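Local coordinates for ATP-dependent DNA helicase PIF1 (Candida albicans, PDB 7OTJ), which probably couples ATP hydrolysis to 5'-3' unwinding of DNA, including G-quadruplexes, and so helps maintain nuclear and mitochondrial genome stability, at residues Gln147-Val151 with Ile452-Gln456; Ser55-Ala59 with Glu108-Val112. One frame throughout, in Å; residues are numbered along the deposited sequence.

How the contacts relate
From the N terminus, strand 50-54 of the six-stranded parallel sheet runs into residues 55-59. After 48 intervening residues, strand 103-107, its neighbour in the sheet, leads into 108-112, and contact 2 closes this first loop within the N-terminal RecA-like domain. The next neighbour, strand 138-143, leads to 147-151. From there 300 residues, including the antiparallel 2B region, pass before 452-456 follows strand 449-451 of the second parallel sheet, so contact 1 bridges the two RecA-like domains. The loops lie in series, neither nested nor crossed. Their centres are 7 Å apart, and Leu148 O and Ser110 OG, 2.6 Å apart, probably form a hydrogen bond between them.

Contact 1: Gln147-Val151 with Ile452-Gln456; sequences QLPPV and IHKSQ. With ALF (tetrafluoroaluminate ion), chain F; nucleotides of chain C.
The side-chain amide of Gln456 is gripped at both ends: OE1 accepts from Leu148 N (3.1 Å, N-H...O angle 153°), while NE2 is hydrogen-bonded to Glu108 OE2 and Ser110 OG. CG stands anti to the backbone N of Gln456 (chi1 -175°), and the extended chain carries the amide from the end of helix 452-455 across to 147-151. Gln147 crosses it obliquely, with the two amide planes 73° apart and Gln147 OE1 3.2 Å from Gln456 CG. Gln147 NE2 bonds to F3 of the tetrafluoroaluminate (3.0 Å), which probably mimics the gamma-phosphate, and to Asp144 OD2. The segments match helicase motifs III and V of superfamily 1, which meet across the cleft between the RecA-like domains and join the ATP site to the DNA track. Leu148 CD1 lies over one face of the His453 ring, 3.8 Å from its centroid; the sugar of DT2 of chain C covers the opposite face, with C1' 3.5 Å from His453 CE1. Val151 also meets the DNA: its CG1 packs 3.4 Å from C2 of the DT2 base, and its CG2 lies 3.5 Å from O4' of DT3 of chain C.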
loop_
_atom_site.group_PDB
_atom_site.type_symbol
_atom_site.label_atom_id
_atom_site.label_comp_id
_atom_site.label_asym_id
_atom_site.label_seq_id
_atom_site.Cartn_x
_atom_site.Cartn_y
_atom_site.Cartn_z
ATOM N N GLN A 147 -11.680 7.174 -4.692
ATOM C CA GLN A 147 -10.946 5.923 -4.759
ATOM C C GLN A 147 -11.503 4.980 -3.688
ATOM O O GLN A 147 -12.595 5.200 -3.158
ATOM C CB GLN A 147 -9.446 6.205 -4.669
ATOM C CG GLN A 147 -8.957 7.090 -5.837
ATOM C CD GLN A 147 -7.447 7.115 -6.009
ATOM O OE1 GLN A 147 -6.745 6.200 -5.586
ATOM N NE2 GLN A 147 -6.943 8.166 -6.643
ATOM N N LEU A 148 -10.825 3.867 -3.442
ATOM C CA LEU A 148 -11.434 2.780 -2.682
ATOM C C LEU A 148 -11.861 3.235 -1.284
ATOM O O LEU A 148 -11.098 3.933 -0.604
ATOM C CB LEU A 148 -10.468 1.600 -2.604
ATOM C CG LEU A 148 -10.437 0.840 -3.937
ATOM C CD1 LEU A 148 -9.229 -0.075 -4.076
ATOM C CD2 LEU A 148 -11.731 0.053 -4.105
ATOM N N PRO A 149 -13.066 2.882 -0.839
ATOM C CA PRO A 149 -13.513 3.238 0.511
ATOM C C PRO A 149 -12.878 2.328 1.544
ATOM O O PRO A 149 -12.176 1.373 1.181
ATOM C CB PRO A 149 -15.031 3.019 0.431
ATOM C CG PRO A 149 -15.165 1.892 -0.533
ATOM C CD PRO A 149 -14.107 2.150 -1.578
ATOM N N PRO A 150 -13.065 2.601 2.838
ATOM C CA PRO A 150 -12.571 1.669 3.862
ATOM C C PRO A 150 -13.164 0.279 3.677
ATOM O O PRO A 150 -14.333 0.128 3.325
ATOM C CB PRO A 150 -13.036 2.303 5.181
ATOM C CG PRO A 150 -13.279 3.722 4.863
ATOM C CD PRO A 150 -13.726 3.775 3.437
ATOM N N VAL A 151 -12.364 -0.739 3.965
ATOM C CA VAL A 151 -12.801 -2.118 3.784
ATOM C C VAL A 151 -13.766 -2.496 4.901
ATOM O O VAL A 151 -13.467 -2.312 6.088
ATOM C CB VAL A 151 -11.597 -3.070 3.732
ATOM C CG1 VAL A 151 -12.070 -4.518 3.701
ATOM C CG2 VAL A 151 -10.736 -2.762 2.504
ATOM N N ILE A 452 -6.470 -4.897 -6.950
ATOM C CA ILE A 452 -6.722 -3.483 -7.209
ATOM C C ILE A 452 -6.531 -2.674 -5.935
ATOM O O ILE A 452 -6.020 -1.548 -5.971
ATOM C CB ILE A 452 -8.123 -3.285 -7.813
ATOM C CG1 ILE A 452 -8.192 -3.946 -9.193
ATOM C CG2 ILE A 452 -8.464 -1.803 -7.911
ATOM C CD1 ILE A 452 -9.565 -3.966 -9.802
ATOM N N HIS A 453 -6.929 -3.239 -4.787
ATOM C CA HIS A 453 -6.761 -2.545 -3.514
ATOM C C HIS A 453 -5.301 -2.184 -3.277
ATOM O O HIS A 453 -4.974 -1.021 -3.013
ATOM C CB HIS A 453 -7.292 -3.412 -2.371
ATOM C CG HIS A 453 -8.735 -3.177 -2.054
ATOM N ND1 HIS A 453 -9.761 -3.703 -2.813
ATOM C CD2 HIS A 453 -9.322 -2.464 -1.065
ATOM C CE1 HIS A 453 -10.919 -3.326 -2.300
ATOM N NE2 HIS A 453 -10.680 -2.573 -1.239
ATOM N N LYS A 454 -4.401 -3.153 -3.447
ATOM C CA LYS A 454 -2.989 -2.911 -3.199
ATOM C C LYS A 454 -2.329 -2.127 -4.324
ATOM O O LYS A 454 -1.232 -1.596 -4.129
ATOM C CB LYS A 454 -2.252 -4.241 -2.980
ATOM C CG LYS A 454 -2.580 -4.931 -1.648
ATOM C CD LYS A 454 -1.846 -6.266 -1.472
ATOM C CE LYS A 454 -0.340 -6.126 -1.702
ATOM N NZ LYS A 454 0.396 -7.429 -1.696
ATOM N N SER A 455 -2.968 -2.024 -5.489
ATOM C CA SER A 455 -2.424 -1.161 -6.529
ATOM C C SER A 455 -2.652 0.313 -6.242
ATOM O O SER A 455 -1.920 1.149 -6.783
ATOM C CB SER A 455 -3.040 -1.492 -7.891
ATOM O OG SER A 455 -4.402 -1.094 -7.942
ATOM N N GLN A 456 -3.634 0.651 -5.406
ATOM C CA GLN A 456 -3.968 2.051 -5.186
ATOM C C GLN A 456 -2.757 2.801 -4.643
ATOM O O GLN A 456 -2.246 2.485 -3.563
ATOM C CB GLN A 456 -5.163 2.178 -4.245
ATOM C CG GLN A 456 -5.625 3.618 -4.072
ATOM C CD GLN A 456 -6.957 3.730 -3.356
ATOM O OE1 GLN A 456 -7.902 3.007 -3.658
ATOM N NE2 GLN A 456 -7.040 4.650 -2.406
HETATM AL AL ALF F . -2.986 7.947 -6.672
HETATM F F1 ALF F . -2.385 7.984 -4.996
HETATM F F2 ALF F . -3.575 7.904 -8.358
HETATM F F3 ALF F . -4.157 9.220 -6.229
HETATM F F4 ALF F . -1.768 6.731 -7.149
ATOM P P DT C 2 -11.195 -10.955 -1.298
ATOM O OP1 DT C 2 -10.938 -11.546 -2.630
ATOM O OP2 DT C 2 -11.140 -11.797 -0.081
ATOM O "O5'" DT C 2 -10.194 -9.722 -1.120
ATOM C "C5'" DT C 2 -9.940 -8.844 -2.215
ATOM C "C4'" DT C 2 -9.870 -7.399 -1.757
ATOM O "O4'" DT C 2 -11.196 -6.945 -1.426
ATOM C "C3'" DT C 2 -9.005 -7.168 -0.528
ATOM O "O3'" DT C 2 -7.728 -6.727 -0.942
ATOM C "C2'" DT C 2 -9.741 -6.079 0.262
ATOM C "C1'" DT C 2 -11.181 -6.155 -0.248
ATOM N N1 DT C 2 -12.151 -6.749 0.729
ATOM C C2 DT C 2 -13.345 -6.104 0.964
ATOM O O2 DT C 2 -13.651 -5.048 0.435
ATOM N N3 DT C 2 -14.170 -6.733 1.861
ATOM C C4 DT C 2 -13.931 -7.924 2.519
ATOM O O4 DT C 2 -14.738 -8.410 3.307
ATOM C C5 DT C 2 -12.668 -8.555 2.215
ATOM C C7 DT C 2 -12.299 -9.855 2.870
ATOM C C6 DT C 2 -11.850 -7.946 1.343
ATOM P P DT C 3 -6.405 -7.294 -0.235
ATOM O OP1 DT C 3 -5.288 -7.155 -1.201
ATOM O OP2 DT C 3 -6.737 -8.625 0.326
ATOM O "O5'" DT C 3 -6.171 -6.288 0.993
ATOM C "C5'" DT C 3 -5.969 -4.904 0.738
ATOM C "C4'" DT C 3 -6.148 -4.058 1.996
ATOM O "O4'" DT C 3 -7.512 -4.140 2.452
ATOM C "C3'" DT C 3 -5.303 -4.465 3.186
ATOM O "O3'" DT C 3 -4.044 -3.819 3.118
ATOM C "C2'" DT C 3 -6.120 -3.957 4.375
ATOM C "C1'" DT C 3 -7.558 -4.044 3.867
ATOM N N1 DT C 3 -8.315 -5.215 4.383
ATOM C C2 DT C 3 -9.076 -5.079 5.517
ATOM O O2 DT C 3 -9.150 -4.041 6.146
ATOM N N3 DT C 3 -9.748 -6.215 5.894
ATOM C C4 DT C 3 -9.737 -7.447 5.250
ATOM O O4 DT C 3 -10.370 -8.416 5.661
ATOM C C5 DT C 3 -8.920 -7.513 4.061
ATOM C C7 DT C 3 -8.823 -8.792 3.278
ATOM C C6 DT C 3 -8.262 -6.407 3.689
HETATM O O HOH W 1 -12.440 -1.159 -0.295
HETATM O O HOH W 2 -4.431 6.284 -5.662
#

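Contact 2: Ser55-Ala59 with Glu108-Val112; sequences STGLA and EISMV. With nucleotides of chain C.
At the flat peptide carbonyl of Glu108, O accepts a hydrogen bond from Ser55 OG at 2.8 Å, the donor tilted 15° from the carbonyl plane, with a C=O...O angle of 134°. The other flat group of the residue, its carboxylate, is carried on to the nucleotide site, where OE2 bonds to Gln456 NE2 and the side chain touches the tetrafluoroaluminate. Asp107 and Glu108 form the acidic pair of the Walker B motif (motif II), and 55-59 corresponds to motif Ia of superfamily 1 helicases. The two motifs sit at the C-terminal ends of neighbouring strands in the RecA-like sheet, one facing the nucleotide and the other the single-stranded DNA.

Ser55 OG lies between its own backbone N and carbonyl carbon (chi1 54°), which aims it at the turn that opens the 3-10 segment 109-111. There Met111 CB comes to 3.5 Å of Ser55 OG, and Val112 CG2 to 3.8 Å of Ser55 CB, so the hydroxyl bond is flanked by apolar carbons. The Glu108 side chain, bent at its second torsion, lays its CG 3.7 Å from Ala59 CB before the carboxylate swings off. Met111 reaches over to Thr56, with its CE 3.7 Å from Thr56 CG2.

Thr56 is the N-cap of helix 57-61. Its OG1 accepts a weak capping bond from Ala59 N at 3.4 Å. The start of this helix also holds the DNA backbone: Gly57 N donates an almost straight hydrogen bond of 2.8 Å to phosphate oxygen OP1 of DT4 of chain C.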
loop_
_atom_site.group_PDB
_atom_site.type_symbol
_atom_site.label_atom_id
_atom_site.label_comp_id
_atom_site.label_asym_id
_atom_site.label_seq_id
_atom_site.Cartn_x
_atom_site.Cartn_y
_atom_site.Cartn_z
ATOM N N SER A 55 -2.752 3.983 4.383
ATOM C CA SER A 55 -3.785 3.029 4.771
ATOM C C SER A 55 -3.382 1.590 4.475
ATOM O O SER A 55 -3.855 0.671 5.152
ATOM C CB SER A 55 -5.095 3.356 4.062
ATOM O OG SER A 55 -4.896 3.420 2.660
ATOM N N THR A 56 -2.571 1.359 3.444
ATOM C CA THR A 56 -2.119 0.016 3.109
ATOM C C THR A 56 -0.597 -0.059 3.150
ATOM O O THR A 56 0.102 0.958 3.075
ATOM C CB THR A 56 -2.614 -0.410 1.720
ATOM O OG1 THR A 56 -2.056 0.460 0.728
ATOM C CG2 THR A 56 -4.122 -0.341 1.649
ATOM N N GLY A 57 -0.085 -1.290 3.222
ATOM C CA GLY A 57 1.353 -1.473 3.331
ATOM C C GLY A 57 2.097 -0.988 2.103
ATOM O O GLY A 57 3.111 -0.295 2.211
ATOM N N LEU A 58 1.591 -1.329 0.916
ATOM C CA LEU A 58 2.279 -0.954 -0.313
ATOM C C LEU A 58 2.227 0.553 -0.539
ATOM O O LEU A 58 3.210 1.153 -0.988
ATOM C CB LEU A 58 1.664 -1.707 -1.494
ATOM C CG LEU A 58 2.584 -2.063 -2.659
ATOM C CD1 LEU A 58 3.860 -2.714 -2.149
ATOM C CD2 LEU A 58 1.859 -2.990 -3.619
ATOM N N ALA A 59 1.102 1.191 -0.200
ATOM C CA ALA A 59 1.022 2.642 -0.318
ATOM C C ALA A 59 1.909 3.350 0.694
ATOM O O ALA A 59 2.288 4.504 0.467
ATOM C CB ALA A 59 -0.420 3.119 -0.156
ATOM N N GLU A 108 -3.350 7.967 1.198
ATOM C CA GLU A 108 -4.479 7.113 0.843
ATOM C C GLU A 108 -5.523 7.092 1.959
ATOM O O GLU A 108 -5.924 6.044 2.466
ATOM C CB GLU A 108 -4.002 5.702 0.495
ATOM C CG GLU A 108 -3.081 5.645 -0.714
ATOM C CD GLU A 108 -3.776 6.028 -2.023
ATOM O OE1 GLU A 108 -3.086 6.078 -3.063
ATOM O OE2 GLU A 108 -5.002 6.277 -2.020
ATOM N N ILE A 109 -5.969 8.294 2.327
ATOM C CA ILE A 109 -6.904 8.461 3.425
ATOM C C ILE A 109 -8.256 7.824 3.130
ATOM O O ILE A 109 -9.028 7.562 4.063
ATOM C CB ILE A 109 -7.045 9.969 3.723
ATOM C CG1 ILE A 109 -7.735 10.212 5.067
ATOM C CG2 ILE A 109 -7.769 10.661 2.585
ATOM C CD1 ILE A 109 -6.930 9.756 6.251
ATOM N N SER A 110 -8.551 7.534 1.855
ATOM C CA SER A 110 -9.884 7.052 1.502
ATOM C C SER A 110 -10.191 5.714 2.154
ATOM O O SER A 110 -11.343 5.454 2.520
ATOM C CB SER A 110 -10.037 6.949 -0.020
ATOM O OG SER A 110 -9.321 5.852 -0.562
ATOM N N MET A 111 -9.172 4.884 2.363
ATOM C CA MET A 111 -9.338 3.556 2.940
ATOM C C MET A 111 -9.211 3.554 4.460
ATOM O O MET A 111 -9.218 2.479 5.066
ATOM C CB MET A 111 -8.325 2.574 2.329
ATOM C CG MET A 111 -8.730 2.037 0.950
ATOM S SD MET A 111 -7.594 0.854 0.164
ATOM C CE MET A 111 -6.239 1.917 -0.294
ATOM N N VAL A 112 -9.076 4.723 5.088
ATOM C CA VAL A 112 -9.027 4.816 6.544
ATOM C C VAL A 112 -10.442 4.970 7.082
ATOM O O VAL A 112 -11.170 5.888 6.687
ATOM C CB VAL A 112 -8.139 5.981 7.000
ATOM C CG1 VAL A 112 -8.126 6.043 8.520
ATOM C CG2 VAL A 112 -6.733 5.821 6.452
ATOM P P DT C 4 -2.784 -4.442 3.896
ATOM O OP1 DT C 4 -1.577 -3.654 3.546
ATOM O OP2 DT C 4 -2.825 -5.903 3.673
ATOM O "O5'" DT C 4 -3.094 -4.135 5.436
ATOM C "C5'" DT C 4 -3.052 -2.795 5.893
ATOM C "C4'" DT C 4 -3.581 -2.673 7.310
ATOM O "O4'" DT C 4 -5.001 -2.929 7.332
ATOM C "C3'" DT C 4 -2.996 -3.660 8.297
ATOM O "O3'" DT C 4 -1.771 -3.165 8.775
ATOM C "C2'" DT C 4 -4.064 -3.678 9.390
ATOM C "C1'" DT C 4 -5.356 -3.490 8.586
ATOM N N1 DT C 4 -6.124 -4.767 8.358
ATOM C C2 DT C 4 -7.328 -4.936 8.993
ATOM O O2 DT C 4 -7.811 -4.101 9.732
ATOM N N3 DT C 4 -7.956 -6.123 8.733
ATOM C C4 DT C 4 -7.511 -7.143 7.918
ATOM O O4 DT C 4 -8.151 -8.173 7.753
ATOM C C5 DT C 4 -6.241 -6.912 7.276
ATOM C C7 DT C 4 -5.662 -7.954 6.365
ATOM C C6 DT C 4 -5.611 -5.747 7.521
#